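Side-chain contact in leucine aminopeptidase (Fimbriiglobus ruber, PDB 7D1B), which probably acts as a zinc-dependent glutaminyl cyclase of the M28 peptidase family, converting N-terminal glutamine of peptides to pyroglutamate: residues T82-F85 and E86-A90. Sequence-based numbering, arbitrary orientation. Where two conformers were deposited one is given.
Sequences TKHF and EGLGA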
loop_
_atom_site.group_PDB
_atom_site.type_symbol
_atom_site.label_atom_id
_atom_site.label_comp_id
_atom_site.label_asym_id
_atom_site.label_seq_id
_atom_site.Cartn_x
_atom_site.Cartn_y
_atom_site.Cartn_z
ATOM N N THR A 82 -13.547 4.837 -5.295
ATOM C CA THR A 82 -14.222 4.134 -6.378
ATOM C C THR A 82 -14.529 5.083 -7.521
ATOM O O THR A 82 -14.241 4.776 -8.686
ATOM C CB THR A 82 -15.502 3.464 -5.858
ATOM O OG1 THR A 82 -15.150 2.481 -4.875
ATOM C CG2 THR A 82 -16.290 2.804 -6.994
ATOM N N LYS A 83 -15.097 6.252 -7.202
ATOM C CA LYS A 83 -15.428 7.221 -8.244
ATOM C C LYS A 83 -14.177 7.707 -8.964
ATOM O O LYS A 83 -14.167 7.842 -10.196
ATOM C CB LYS A 83 -16.179 8.396 -7.625
ATOM C CG LYS A 83 -16.558 9.485 -8.606
ATOM C CD LYS A 83 -17.251 10.647 -7.911
ATOM C CE LYS A 83 -17.673 11.718 -8.906
ATOM N NZ LYS A 83 -18.415 12.823 -8.240
ATOM N N HIS A 84 -13.095 7.933 -8.219
ATOM C CA HIS A 84 -11.867 8.420 -8.834
ATOM C C HIS A 84 -11.304 7.394 -9.816
ATOM O O HIS A 84 -10.982 7.709 -10.983
ATOM C CB HIS A 84 -10.863 8.692 -7.721
ATOM C CG HIS A 84 -9.570 9.234 -8.221
ATOM N ND1 HIS A 84 -9.417 10.552 -8.598
ATOM C CD2 HIS A 84 -8.380 8.627 -8.444
ATOM C CE1 HIS A 84 -8.175 10.734 -9.014
ATOM N NE2 HIS A 84 -7.527 9.584 -8.933
ATOM N N PHE A 85 -11.166 6.152 -9.353
ATOM C CA PHE A 85 -10.578 5.117 -10.193
ATOM C C PHE A 85 -11.452 4.821 -11.405
ATOM O O PHE A 85 -10.946 4.684 -12.527
ATOM C CB PHE A 85 -10.327 3.845 -9.382
ATOM C CG PHE A 85 -9.245 3.963 -8.325
ATOM C CD1 PHE A 85 -8.037 4.604 -8.597
ATOM C CD2 PHE A 85 -9.441 3.418 -7.060
ATOM C CE1 PHE A 85 -7.039 4.673 -7.627
ATOM C CE2 PHE A 85 -8.449 3.500 -6.100
ATOM C CZ PHE A 85 -7.259 4.123 -6.386
ATOM N N GLU A 86 -12.767 4.704 -11.206
ATOM C CA GLU A 86 -13.652 4.435 -12.337
ATOM C C GLU A 86 -13.616 5.574 -13.341
ATOM O O GLU A 86 -13.646 5.340 -14.559
ATOM C CB GLU A 86 -15.082 4.211 -11.848
ATOM C CG GLU A 86 -15.279 2.864 -11.158
ATOM C CD GLU A 86 -16.697 2.628 -10.679
ATOM O OE1 GLU A 86 -17.477 3.594 -10.533
ATOM O OE2 GLU A 86 -17.032 1.454 -10.457
ATOM N N GLY A 87 -13.531 6.814 -12.854
ATOM C CA GLY A 87 -13.511 7.943 -13.757
ATOM C C GLY A 87 -12.261 8.005 -14.596
ATOM O O GLY A 87 -12.235 8.726 -15.594
ATOM N N LEU A 88 -11.218 7.271 -14.204
ATOM C CA LEU A 88 -9.966 7.248 -14.950
ATOM C C LEU A 88 -9.753 5.944 -15.707
ATOM O O LEU A 88 -8.700 5.760 -16.329
ATOM C CB LEU A 88 -8.801 7.598 -14.020
ATOM C CG LEU A 88 -8.844 9.078 -13.601
ATOM C CD1 LEU A 88 -7.972 9.337 -12.390
ATOM C CD2 LEU A 88 -8.417 9.971 -14.767
ATOM N N GLY A 89 -10.747 5.054 -15.710
ATOM C CA GLY A 89 -10.747 3.886 -16.567
ATOM C C GLY A 89 -10.580 2.558 -15.864
ATOM O O GLY A 89 -10.602 1.534 -16.547
ATOM N N ALA A 90 -10.410 2.518 -14.542
ATOM C CA ALA A 90 -10.215 1.235 -13.878
ATOM C C ALA A 90 -11.554 0.547 -13.645
ATOM O O ALA A 90 -12.584 1.199 -13.456
ATOM C CB ALA A 90 -9.549 1.440 -12.522
#
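Leu88 lays its CD1 methyl over one face of the His84 imidazole, 3.8 Å from the ring centroid, a CH-pi contact. The methyl sits off centre, toward the rim, and its nearest ring atom is NE2. With CG anti to the backbone N (chi1 -178°), the His84 ring swings along the helix toward Leu88, and chi2 of 78° turns its face to the methyl. NE2 is also hydrogen-bonded to Met164 O, which ties the ring to helix 153-167.

One further side-chain pair is apolar. Phe85 CB meets Ala90 CB at 4.0 Å, and both residues also pack on Ala115 of strand 108-117.

One turn back, Thr82 and Glu86 run side by side. The CG2 methyl of Thr82 lies beside the carboxylate end of Glu86, 3.7 Å from CD, while Thr82 OG1 bonds to Gln78 O.

The backbone bonds change character toward the end of the helix. Glu86 N to Thr82 O (2.9 Å) and Gly87 N to Lys83 O are regular helical bonds. Leu88 N bonds only weakly to His84 O. Phe85 O accepts two donors from opposite faces of its carbonyl plane: Leu88 N at 3.1 Å and Ala90 N at 3.0 Å. Gly89 N bonds to Glu86 O at 3.1 Å.

The Ala90 N to Phe85 O and Gly89 N to Glu86 O bonds, with Gly89 at positive phi as C-prime, form a Schellman motif. It ends helix 72-87 and turns the chain into edge strand 91-99 of the mixed sheet.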